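Local structure of glucoamylase (Thermoanaerobacterium thermosaccharolyticum, 1LF6) at residues Glu61-Tyr64 with Thr69-Val72; Leu153-His158 with Val186-Ser191; Val558-Ile563 with Pro571-Tyr576. The protein hydrolyses terminal alpha-1,4-linked glucose residues one after another from the non-reducing ends of starch-like chains, releasing beta-D-glucose. All coordinates share one frame; numbering follows the deposited sequence.

Contact 1 (Glu61-Tyr64 with Thr69-Val72)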
ATOM      1  N   GLU A  61       3.904   4.429 -10.822  1.00 21.67           N
ATOM      2  CA  GLU A  61       4.988   3.483 -10.563  1.00 22.90           C
ATOM      3  C   GLU A  61       4.721   2.075 -11.099  1.00 23.43           C
ATOM      4  O   GLU A  61       3.596   1.571 -11.039  1.00 22.30           O
ATOM      5  CB  GLU A  61       5.277   3.369  -9.062  1.00 25.03           C
ATOM      6  CG  GLU A  61       5.920   4.584  -8.417  1.00 29.37           C
ATOM      7  CD  GLU A  61       4.907   5.603  -7.929  1.00 30.63           C
ATOM      8  OE1 GLU A  61       3.703   5.298  -7.945  1.00 27.92           O
ATOM      9  OE2 GLU A  61       5.325   6.708  -7.522  1.00 35.88           O
ATOM     10  N   VAL A  62       5.772   1.452 -11.631  1.00 22.16           N
ATOM     11  CA  VAL A  62       5.698   0.089 -12.146  1.00 20.92           C
ATOM     12  C   VAL A  62       6.863  -0.640 -11.496  1.00 20.77           C
ATOM     13  O   VAL A  62       7.985  -0.129 -11.465  1.00 22.73           O
ATOM     14  CB  VAL A  62       5.841   0.031 -13.689  1.00 20.77           C
ATOM     15  CG1 VAL A  62       5.663  -1.404 -14.167  1.00 19.67           C
ATOM     16  CG2 VAL A  62       4.807   0.933 -14.350  1.00 16.53           C
ATOM     17  N   TYR A  63       6.598  -1.834 -10.983  1.00 21.43           N
ATOM     18  CA  TYR A  63       7.612  -2.610 -10.277  1.00 21.36           C
ATOM     19  C   TYR A  63       8.069  -3.886 -10.974  1.00 21.88           C
ATOM     20  O   TYR A  63       7.269  -4.588 -11.595  1.00 21.98           O
ATOM     21  CB  TYR A  63       7.080  -2.967  -8.886  1.00 20.89           C
ATOM     22  CG  TYR A  63       6.707  -1.762  -8.050  1.00 22.03           C
ATOM     23  CD1 TYR A  63       7.503  -1.359  -6.977  1.00 20.86           C
ATOM     24  CD2 TYR A  63       5.572  -1.009  -8.347  1.00 20.72           C
ATOM     25  CE1 TYR A  63       7.177  -0.232  -6.220  1.00 22.62           C
ATOM     26  CE2 TYR A  63       5.238   0.120  -7.599  1.00 20.90           C
ATOM     27  CZ  TYR A  63       6.043   0.502  -6.538  1.00 23.62           C
ATOM     28  OH  TYR A  63       5.710   1.619  -5.796  1.00 25.27           O
ATOM     29  N   TYR A  64       9.361  -4.177 -10.832  1.00 21.78           N
ATOM     30  CA  TYR A  64      10.001  -5.360 -11.398  1.00 22.82           C
ATOM     31  C   TYR A  64      11.455  -5.409 -10.943  1.00 23.05           C
ATOM     32  O   TYR A  64      12.136  -4.383 -10.914  1.00 23.89           O
ATOM     33  CB  TYR A  64       9.950  -5.341 -12.937  1.00 24.14           C
ATOM     34  CG  TYR A  64      11.002  -6.224 -13.590  1.00 22.99           C
ATOM     35  CD1 TYR A  64      12.297  -5.751 -13.810  1.00 25.75           C
ATOM     36  CD2 TYR A  64      10.718  -7.545 -13.942  1.00 25.80           C
ATOM     37  CE1 TYR A  64      13.281  -6.566 -14.361  1.00 24.88           C
ATOM     38  CE2 TYR A  64      11.701  -8.373 -14.497  1.00 25.25           C
ATOM     39  CZ  TYR A  64      12.979  -7.873 -14.702  1.00 26.76           C
ATOM     40  OH  TYR A  64      13.958  -8.674 -15.249  1.00 27.97           O
ATOM     41  N   THR A  69      10.846  -2.910  -5.904  1.00 22.26           N
ATOM     42  CA  THR A  69      11.750  -2.353  -6.905  1.00 21.87           C
ATOM     43  C   THR A  69      10.958  -1.591  -7.969  1.00 23.42           C
ATOM     44  O   THR A  69      10.501  -2.170  -8.961  1.00 23.47           O
ATOM     45  CB  THR A  69      12.585  -3.457  -7.590  1.00 20.79           C
ATOM     46  OG1 THR A  69      13.208  -4.266  -6.588  1.00 22.00           O
ATOM     47  CG2 THR A  69      13.683  -2.839  -8.464  1.00 21.35           C
ATOM     48  N   ALA A  70      10.773  -0.294  -7.741  1.00 23.45           N
ATOM     49  CA  ALA A  70      10.059   0.551  -8.685  1.00 22.72           C
ATOM     50  C   ALA A  70      11.063   0.920  -9.769  1.00 23.01           C
ATOM     51  O   ALA A  70      12.219   1.220  -9.478  1.00 24.43           O
ATOM     52  CB  ALA A  70       9.541   1.798  -7.990  1.00 21.01           C
ATOM     53  N   ASP A  71      10.621   0.891 -11.018  1.00 23.63           N
ATOM     54  CA  ASP A  71      11.496   1.192 -12.142  1.00 22.84           C
ATOM     55  C   ASP A  71      10.939   2.298 -13.012  1.00 23.08           C
ATOM     56  O   ASP A  71      11.636   2.830 -13.874  1.00 23.23           O
ATOM     57  CB  ASP A  71      11.675  -0.057 -13.001  1.00 22.80           C
ATOM     58  CG  ASP A  71      12.278  -1.207 -12.238  1.00 22.87           C
ATOM     59  OD1 ASP A  71      11.628  -2.270 -12.153  1.00 25.12           O
ATOM     60  OD2 ASP A  71      13.404  -1.051 -11.722  1.00 24.33           O
ATOM     61  N   VAL A  72       9.678   2.639 -12.783  1.00 23.28           N
ATOM     62  CA  VAL A  72       9.008   3.657 -13.574  1.00 22.15           C
ATOM     63  C   VAL A  72       8.309   4.692 -12.700  1.00 22.38           C
ATOM     64  O   VAL A  72       7.749   4.361 -11.658  1.00 22.88           O
ATOM     65  CB  VAL A  72       7.959   2.996 -14.498  1.00 21.26           C
ATOM     66  CG1 VAL A  72       7.257   4.048 -15.339  1.00 19.92           C
ATOM     67  CG2 VAL A  72       8.633   1.953 -15.379  1.00 20.03           C
TER
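The carbonyl oxygen V62 O takes an almost straight hydrogen bond from D71 N at 2.9 Å (N-H...O 169°) and a longer CA-H...O contact from A70 CA. T69 O is held in a similar way: Y64 N donates to it at 3.0 Å while Y63 CA lies 3.2 Å from the same oxygen. These bonds close the end of a beta hairpin. Y63 and A70 form a non-hydrogen-bonded antiparallel pair, and A70 CB sits over a face of the tyrosine ring, 4.0 Å from its centroid, a CH-pi contact. The ring gets there because CG stands beside the backbone N (chi1 -58°), and its hydroxyl goes on to bond H338 NE2. Cutting Y63 back to an alanine is likely to leave the A70 methyl without its aromatic cover and H338 NE2 without its hydroxyl partner. V62 and V72 project together to the other side, shoulder to shoulder, CB to CB 3.7 Å. E61 turns its carboxylate away from the hairpin partner to a salt bridge with K37. Strands 58-63 and 70-80 are neighbours in a seven-stranded antiparallel sheet, and V62 packs on F250 and V72 on L248 of strand 243-251, in the facing sheet of the sandwich.

Contact 2 (Leu153-His158 with Val186-Ser191)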
ATOM      1  N   LEU A 153       3.647  10.323 -26.357  1.00 31.09           N
ATOM      2  CA  LEU A 153       3.760   9.471 -25.182  1.00 30.48           C
ATOM      3  C   LEU A 153       5.064   9.802 -24.466  1.00 29.29           C
ATOM      4  O   LEU A 153       6.129   9.819 -25.086  1.00 29.37           O
ATOM      5  CB  LEU A 153       3.759   7.998 -25.603  1.00 31.40           C
ATOM      6  CG  LEU A 153       3.796   6.942 -24.492  1.00 32.60           C
ATOM      7  CD1 LEU A 153       2.536   7.055 -23.651  1.00 34.46           C
ATOM      8  CD2 LEU A 153       3.905   5.549 -25.099  1.00 32.92           C
ATOM      9  N   ALA A 154       4.980  10.066 -23.164  1.00 28.12           N
ATOM     10  CA  ALA A 154       6.161  10.395 -22.368  1.00 27.68           C
ATOM     11  C   ALA A 154       6.386   9.337 -21.298  1.00 27.63           C
ATOM     12  O   ALA A 154       5.602   9.209 -20.358  1.00 28.33           O
ATOM     13  CB  ALA A 154       5.998  11.767 -21.725  1.00 26.51           C
ATOM     14  N   TYR A 155       7.461   8.574 -21.459  1.00 28.25           N
ATOM     15  CA  TYR A 155       7.824   7.514 -20.531  1.00 28.85           C
ATOM     16  C   TYR A 155       8.969   7.986 -19.640  1.00 30.05           C
ATOM     17  O   TYR A 155      10.026   8.365 -20.139  1.00 31.31           O
ATOM     18  CB  TYR A 155       8.252   6.271 -21.319  1.00 27.98           C
ATOM     19  CG  TYR A 155       8.956   5.211 -20.503  1.00 28.11           C
ATOM     20  CD1 TYR A 155       8.372   4.681 -19.356  1.00 28.48           C
ATOM     21  CD2 TYR A 155      10.211   4.730 -20.887  1.00 27.75           C
ATOM     22  CE1 TYR A 155       9.014   3.696 -18.609  1.00 27.42           C
ATOM     23  CE2 TYR A 155      10.860   3.744 -20.148  1.00 28.39           C
ATOM     24  CZ  TYR A 155      10.255   3.233 -19.010  1.00 26.75           C
ATOM     25  OH  TYR A 155      10.888   2.254 -18.282  1.00 26.72           O
ATOM     26  N   ASP A 156       8.762   7.958 -18.325  1.00 29.38           N
ATOM     27  CA  ASP A 156       9.802   8.390 -17.394  1.00 28.42           C
ATOM     28  C   ASP A 156      10.359   7.233 -16.573  1.00 28.20           C
ATOM     29  O   ASP A 156       9.778   6.832 -15.565  1.00 27.46           O
ATOM     30  CB  ASP A 156       9.262   9.461 -16.449  1.00 28.85           C
ATOM     31  CG  ASP A 156      10.338  10.037 -15.555  1.00 29.18           C
ATOM     32  OD1 ASP A 156      10.017  10.924 -14.745  1.00 33.25           O
ATOM     33  OD2 ASP A 156      11.509   9.609 -15.661  1.00 28.66           O
ATOM     34  N   PRO A 157      11.503   6.680 -16.991  1.00 27.87           N
ATOM     35  CA  PRO A 157      12.075   5.569 -16.237  1.00 28.03           C
ATOM     36  C   PRO A 157      12.854   6.001 -14.998  1.00 28.40           C
ATOM     37  O   PRO A 157      13.629   6.960 -15.037  1.00 28.37           O
ATOM     38  CB  PRO A 157      12.966   4.889 -17.267  1.00 28.30           C
ATOM     39  CG  PRO A 157      13.479   6.045 -18.057  1.00 28.43           C
ATOM     40  CD  PRO A 157      12.242   6.899 -18.249  1.00 28.00           C
ATOM     41  N   HIS A 158      12.618   5.291 -13.897  1.00 26.72           N
ATOM     42  CA  HIS A 158      13.317   5.524 -12.635  1.00 26.79           C
ATOM     43  C   HIS A 158      13.775   4.145 -12.196  1.00 26.55           C
ATOM     44  O   HIS A 158      13.371   3.651 -11.144  1.00 26.32           O
ATOM     45  CB  HIS A 158      12.382   6.101 -11.574  1.00 26.33           C
ATOM     46  CG  HIS A 158      12.146   7.571 -11.711  1.00 26.09           C
ATOM     47  ND1 HIS A 158      11.723   8.354 -10.660  1.00 24.46           N
ATOM     48  CD2 HIS A 158      12.258   8.398 -12.778  1.00 26.40           C
ATOM     49  CE1 HIS A 158      11.584   9.601 -11.071  1.00 25.45           C
ATOM     50  NE2 HIS A 158      11.901   9.655 -12.353  1.00 25.12           N
ATOM     51  N   VAL A 186      18.900  -4.027 -14.582  1.00 39.73           N
ATOM     52  CA  VAL A 186      17.503  -3.867 -14.971  1.00 37.39           C
ATOM     53  C   VAL A 186      17.308  -3.093 -16.270  1.00 36.12           C
ATOM     54  O   VAL A 186      17.722  -1.942 -16.388  1.00 36.89           O
ATOM     55  CB  VAL A 186      16.694  -3.168 -13.856  1.00 37.76           C
ATOM     56  CG1 VAL A 186      15.236  -3.032 -14.279  1.00 35.93           C
ATOM     57  CG2 VAL A 186      16.799  -3.960 -12.563  1.00 36.95           C
ATOM     58  N   TYR A 187      16.657  -3.732 -17.239  1.00 34.01           N
ATOM     59  CA  TYR A 187      16.397  -3.114 -18.538  1.00 33.92           C
ATOM     60  C   TYR A 187      14.903  -3.052 -18.839  1.00 32.55           C
ATOM     61  O   TYR A 187      14.145  -3.950 -18.469  1.00 33.85           O
ATOM     62  CB  TYR A 187      17.069  -3.918 -19.661  1.00 34.14           C
ATOM     63  CG  TYR A 187      18.578  -3.961 -19.622  1.00 35.87           C
ATOM     64  CD1 TYR A 187      19.337  -3.245 -20.548  1.00 36.48           C
ATOM     65  CD2 TYR A 187      19.249  -4.740 -18.681  1.00 36.66           C
ATOM     66  CE1 TYR A 187      20.728  -3.305 -20.541  1.00 37.27           C
ATOM     67  CE2 TYR A 187      20.642  -4.806 -18.663  1.00 37.40           C
ATOM     68  CZ  TYR A 187      21.374  -4.087 -19.595  1.00 38.17           C
ATOM     69  OH  TYR A 187      22.749  -4.151 -19.571  1.00 40.31           O
ATOM     70  N   THR A 188      14.490  -1.990 -19.522  1.00 31.33           N
ATOM     71  CA  THR A 188      13.101  -1.827 -19.918  1.00 29.31           C
ATOM     72  C   THR A 188      13.059  -1.557 -21.417  1.00 30.10           C
ATOM     73  O   THR A 188      13.963  -0.928 -21.978  1.00 29.07           O
ATOM     74  CB  THR A 188      12.413  -0.651 -19.188  1.00 29.74           C
ATOM     75  OG1 THR A 188      12.937   0.595 -19.669  1.00 27.08           O
ATOM     76  CG2 THR A 188      12.636  -0.759 -17.684  1.00 28.95           C
ATOM     77  N   ALA A 189      12.004  -2.040 -22.059  1.00 30.24           N
ATOM     78  CA  ALA A 189      11.826  -1.861 -23.491  1.00 29.23           C
ATOM     79  C   ALA A 189      10.413  -1.364 -23.754  1.00 28.97           C
ATOM     80  O   ALA A 189       9.438  -2.027 -23.398  1.00 30.18           O
ATOM     81  CB  ALA A 189      12.064  -3.183 -24.210  1.00 29.14           C
ATOM     82  N   LEU A 190      10.306  -0.190 -24.366  1.00 28.14           N
ATOM     83  CA  LEU A 190       9.011   0.396 -24.685  1.00 28.58           C
ATOM     84  C   LEU A 190       8.745   0.176 -26.176  1.00 30.07           C
ATOM     85  O   LEU A 190       9.568   0.544 -27.013  1.00 27.86           O
ATOM     86  CB  LEU A 190       9.027   1.894 -24.385  1.00 27.65           C
ATOM     87  CG  LEU A 190       7.706   2.617 -24.124  1.00 28.23           C
ATOM     88  CD1 LEU A 190       7.927   4.107 -24.280  1.00 27.04           C
ATOM     89  CD2 LEU A 190       6.643   2.156 -25.086  1.00 30.73           C
ATOM     90  N   SER A 191       7.600  -0.416 -26.503  1.00 31.35           N
ATOM     91  CA  SER A 191       7.256  -0.680 -27.897  1.00 32.73           C
ATOM     92  C   SER A 191       5.819  -0.312 -28.242  1.00 33.57           C
ATOM     93  O   SER A 191       4.989  -0.083 -27.360  1.00 34.01           O
ATOM     94  CB  SER A 191       7.496  -2.155 -28.228  1.00 33.50           C
ATOM     95  OG  SER A 191       6.647  -2.994 -27.462  1.00 34.83           O
TER
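Strands 153-157 and 186-191 run antiparallel, 176° between their directions, but their axes stay 10.2 Å apart, too far for backbone pairing. The nearest CA atoms, Y155 CA and L190 CA, are 8.3 Å from each other, so side chains alone bridge the gap: L153 and Y155 reach in from one strand, T188 and L190 from the other. Y155 does most of the spanning. The side chain leaves the strand with chi1 at 166°, CG pointing opposite the backbone N, and the phenol reaches T188, where Y155 OH shares a hydrogen bond of 3.0 Å with T188 OG1, in which either hydroxyl could be the donor. T188 OG1 lies near the plane of the ring, at its edge. Both hydroxyls belong to buried residues, and this bond gives each a polar partner within the apolar layer. L190 lies alongside the tyrosine, pointing the other way, with L190 CD1 3.7 Å from Y155 CB; the same methyl meets L153 CD2 more loosely at 4.4 Å. P157 CD rests on one face of the Y155 ring, nearer its border than its middle, 3.9 Å from the plane. The contact is thus a piece of the core of a beta sandwich. Strand 150-157 sits between strands 70-80 and 230-236 in one sheet, strand 186-192 between 176-183 and 243-251 in the other, and helix 254-266 covers the outer side of the latter at A189 and S191.

Contact 3 (Val558-Ile563 with Pro571-Tyr576)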
ATOM      1  N   VAL A 558     -14.039  10.152  26.267  1.00 19.48           N
ATOM      2  CA  VAL A 558     -12.963  11.112  26.080  1.00 18.34           C
ATOM      3  C   VAL A 558     -12.452  11.101  24.642  1.00 18.32           C
ATOM      4  O   VAL A 558     -12.170  12.155  24.060  1.00 17.32           O
ATOM      5  CB  VAL A 558     -11.795  10.816  27.048  1.00 19.63           C
ATOM      6  CG1 VAL A 558     -10.653  11.772  26.797  1.00 21.66           C
ATOM      7  CG2 VAL A 558     -12.277  10.938  28.487  1.00 20.66           C
ATOM      8  N   VAL A 559     -12.325   9.908  24.070  1.00 16.64           N
ATOM      9  CA  VAL A 559     -11.862   9.780  22.698  1.00 14.75           C
ATOM     10  C   VAL A 559     -12.822  10.455  21.716  1.00 14.98           C
ATOM     11  O   VAL A 559     -12.392  11.208  20.845  1.00 15.19           O
ATOM     12  CB  VAL A 559     -11.693   8.296  22.309  1.00 14.08           C
ATOM     13  CG1 VAL A 559     -11.526   8.161  20.806  1.00 10.10           C
ATOM     14  CG2 VAL A 559     -10.479   7.720  23.028  1.00 14.47           C
ATOM     15  N   ASP A 560     -14.119  10.190  21.851  1.00 16.18           N
ATOM     16  CA  ASP A 560     -15.087  10.792  20.943  1.00 18.00           C
ATOM     17  C   ASP A 560     -15.253  12.299  21.142  1.00 19.63           C
ATOM     18  O   ASP A 560     -15.631  13.017  20.214  1.00 20.66           O
ATOM     19  CB  ASP A 560     -16.442  10.093  21.063  1.00 18.02           C
ATOM     20  CG  ASP A 560     -16.411   8.675  20.509  1.00 18.64           C
ATOM     21  OD1 ASP A 560     -15.438   8.350  19.795  1.00 15.93           O
ATOM     22  OD2 ASP A 560     -17.354   7.904  20.771  1.00 14.29           O
ATOM     23  N   SER A 561     -14.959  12.781  22.344  1.00 20.75           N
ATOM     24  CA  SER A 561     -15.077  14.208  22.632  1.00 22.59           C
ATOM     25  C   SER A 561     -13.857  14.978  22.144  1.00 21.40           C
ATOM     26  O   SER A 561     -13.921  16.184  21.944  1.00 22.38           O
ATOM     27  CB  SER A 561     -15.227  14.443  24.138  1.00 23.54           C
ATOM     28  OG  SER A 561     -16.393  13.814  24.627  1.00 31.99           O
ATOM     29  N   THR A 562     -12.746  14.282  21.934  1.00 21.48           N
ATOM     30  CA  THR A 562     -11.529  14.967  21.526  1.00 19.84           C
ATOM     31  C   THR A 562     -10.969  14.662  20.140  1.00 18.67           C
ATOM     32  O   THR A 562     -10.414  15.547  19.492  1.00 15.90           O
ATOM     33  CB  THR A 562     -10.403  14.710  22.556  1.00 22.75           C
ATOM     34  OG1 THR A 562     -10.038  13.325  22.531  1.00 23.90           O
ATOM     35  CG2 THR A 562     -10.879  15.052  23.956  1.00 23.63           C
ATOM     36  N   ILE A 563     -11.106  13.424  19.674  1.00 17.18           N
ATOM     37  CA  ILE A 563     -10.534  13.084  18.380  1.00 15.87           C
ATOM     38  C   ILE A 563     -11.448  12.356  17.406  1.00 16.87           C
ATOM     39  O   ILE A 563     -10.983  11.617  16.532  1.00 18.05           O
ATOM     40  CB  ILE A 563      -9.228  12.269  18.559  1.00 14.08           C
ATOM     41  CG1 ILE A 563      -9.498  11.029  19.412  1.00 13.90           C
ATOM     42  CG2 ILE A 563      -8.159  13.145  19.230  1.00 12.58           C
ATOM     43  CD1 ILE A 563      -8.287  10.126  19.591  1.00 13.98           C
ATOM     44  N   PRO A 571     -18.235   8.831  10.180  1.00 14.43           N
ATOM     45  CA  PRO A 571     -17.279   9.143  11.236  1.00 14.51           C
ATOM     46  C   PRO A 571     -15.914   8.491  11.090  1.00 15.48           C
ATOM     47  O   PRO A 571     -15.781   7.399  10.527  1.00 12.84           O
ATOM     48  CB  PRO A 571     -17.995   8.650  12.476  1.00 15.89           C
ATOM     49  CG  PRO A 571     -18.600   7.363  11.968  1.00 16.53           C
ATOM     50  CD  PRO A 571     -19.175   7.780  10.618  1.00 13.25           C
ATOM     51  N   SER A 572     -14.898   9.187  11.590  1.00 15.34           N
ATOM     52  CA  SER A 572     -13.537   8.664  11.610  1.00 15.43           C
ATOM     53  C   SER A 572     -12.828   9.313  12.798  1.00 15.70           C
ATOM     54  O   SER A 572     -13.350  10.250  13.400  1.00 16.74           O
ATOM     55  CB  SER A 572     -12.790   8.956  10.311  1.00 17.44           C
ATOM     56  OG  SER A 572     -11.654   8.099  10.209  1.00 17.71           O
ATOM     57  N   TRP A 573     -11.651   8.808  13.135  1.00 14.53           N
ATOM     58  CA  TRP A 573     -10.898   9.313  14.270  1.00 15.78           C
ATOM     59  C   TRP A 573      -9.437   9.589  13.932  1.00 15.83           C
ATOM     60  O   TRP A 573      -8.903   9.021  12.979  1.00 15.25           O
ATOM     61  CB  TRP A 573     -10.926   8.285  15.406  1.00 13.94           C
ATOM     62  CG  TRP A 573     -12.258   8.099  16.053  1.00 13.84           C
ATOM     63  CD1 TRP A 573     -12.636   8.560  17.278  1.00 15.16           C
ATOM     64  CD2 TRP A 573     -13.410   7.441  15.499  1.00 14.89           C
ATOM     65  NE1 TRP A 573     -13.947   8.236  17.526  1.00 15.19           N
ATOM     66  CE2 TRP A 573     -14.449   7.551  16.451  1.00 12.71           C
ATOM     67  CE3 TRP A 573     -13.667   6.772  14.288  1.00 15.12           C
ATOM     68  CZ2 TRP A 573     -15.726   7.019  16.236  1.00 10.91           C
ATOM     69  CZ3 TRP A 573     -14.936   6.244  14.072  1.00 12.49           C
ATOM     70  CH2 TRP A 573     -15.949   6.371  15.045  1.00 14.13           C
ATOM     71  N   TYR A 574      -8.801  10.469  14.709  1.00 16.45           N
ATOM     72  CA  TYR A 574      -7.368  10.758  14.558  1.00 15.04           C
ATOM     73  C   TYR A 574      -6.708   9.642  15.369  1.00 13.85           C
ATOM     74  O   TYR A 574      -7.365   9.017  16.204  1.00 14.39           O
ATOM     75  CB  TYR A 574      -6.987  12.087  15.218  1.00 15.57           C
ATOM     76  CG  TYR A 574      -7.554  13.329  14.575  1.00 15.99           C
ATOM     77  CD1 TYR A 574      -6.949  13.894  13.458  1.00 15.97           C
ATOM     78  CD2 TYR A 574      -8.690  13.952  15.099  1.00 16.33           C
ATOM     79  CE1 TYR A 574      -7.454  15.052  12.877  1.00 18.30           C
ATOM     80  CE2 TYR A 574      -9.207  15.110  14.525  1.00 16.00           C
ATOM     81  CZ  TYR A 574      -8.583  15.654  13.415  1.00 18.73           C
ATOM     82  OH  TYR A 574      -9.080  16.807  12.849  1.00 20.47           O
ATOM     83  N   ARG A 575      -5.420   9.410  15.148  1.00 13.42           N
ATOM     84  CA  ARG A 575      -4.688   8.379  15.889  1.00 14.77           C
ATOM     85  C   ARG A 575      -4.547   8.778  17.361  1.00 14.18           C
ATOM     86  O   ARG A 575      -4.506   7.922  18.240  1.00 13.64           O
ATOM     87  CB  ARG A 575      -3.290   8.190  15.306  1.00 15.09           C
ATOM     88  CG  ARG A 575      -3.249   7.967  13.811  1.00 17.89           C
ATOM     89  CD  ARG A 575      -1.887   8.405  13.276  1.00 18.72           C
ATOM     90  NE  ARG A 575      -0.883   7.368  13.313  1.00 22.17           N
ATOM     91  CZ  ARG A 575       0.429   7.594  13.285  1.00 19.73           C
ATOM     92  NH1 ARG A 575       1.274   6.574  13.312  1.00 20.04           N
ATOM     93  NH2 ARG A 575       0.896   8.830  13.265  1.00 18.92           N
ATOM     94  N   TYR A 576      -4.446  10.084  17.610  1.00 13.59           N
ATOM     95  CA  TYR A 576      -4.315  10.637  18.967  1.00 13.01           C
ATOM     96  C   TYR A 576      -4.244  12.156  18.861  1.00 13.59           C
ATOM     97  O   TYR A 576      -3.963  12.685  17.787  1.00 11.04           O
ATOM     98  CB  TYR A 576      -3.054  10.097  19.660  1.00 14.15           C
ATOM     99  CG  TYR A 576      -1.767  10.335  18.897  1.00 13.91           C
ATOM    100  CD1 TYR A 576      -1.100  11.563  18.969  1.00 13.38           C
ATOM    101  CD2 TYR A 576      -1.224   9.340  18.083  1.00 11.96           C
ATOM    102  CE1 TYR A 576       0.070  11.792  18.250  1.00  9.53           C
ATOM    103  CE2 TYR A 576      -0.050   9.562  17.356  1.00 12.13           C
ATOM    104  CZ  TYR A 576       0.588  10.789  17.447  1.00 12.37           C
ATOM    105  OH  TYR A 576       1.737  11.012  16.724  1.00 11.95           O
TER
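The indole of W573 meets D560 at its edge: W573 NE1 donates to D560 OD1 at 2.7 Å, with the oxygen only 9° out of the ring plane. The carboxylate is turned 42° against the indole, and the N-H comes at OD1 almost head-on, in line with its bond to CG. The same oxygen also forms a salt bridge with R606, so a ring N-H and a guanidinium share it, which would be expected to steady the negative charge. V559 CG1 touches W573 CD1 at 3.7 Å, and the valine runs roughly perpendicular to the tryptophan side chain. Around the tyrosine ring of Y574, I563 CA lies in plane at the edge, while I563 CB is 3.9 Å from Y574 CD2; the phenol hydroxyl is bonded to E640.

I563 is where the helix gives way. I563 N still bonds V559 O at 2.8 Å, but I563 O faces the other segment and accepts Y574 N at 3.1 Å, with W573 CA 3.2 Å from it. I563 CG1 takes the crowded position between N and carbonyl carbon (chi1 56°), which carries I563 CD1 to 3.7 Å from Y574 O.

Helix 550-562 therefore runs almost directly into the small antiparallel hairpin of strands 564-567 and 570-573, whose return strand is tied back to the helix end. Beyond that strand the chain leads to the probable active site of this family 15 (alpha/alpha) barrel: R575 makes a cation-pi contact with W437, and the Y576 side chain comes within about 6 Å of that of E435, the likely proton acceptor.

Overall arrangement
The three contacts follow one another along the chain, each closing before the next opens. Contacts 1 and 2 belong to the N-terminal beta sandwich, with centres about 10 Å apart, and they touch: D71 O and H158 N are 2.7 Å apart, a probable hydrogen bond, and V72 CG2 packs on Y155 OH at 3.7 Å. Strands 70-80 and 150-157, neighbours in one sheet, join the hairpin of contact 1 to the sheet-to-sheet packing of contact 2, making one continuous patch of the sandwich domain. Contact 3 lies across the centre of the chain, about 37 Å and 45 Å, centre to centre, from contacts 1 and 2, and touches neither; it belongs to the separate helical barrel that carries the probable active site.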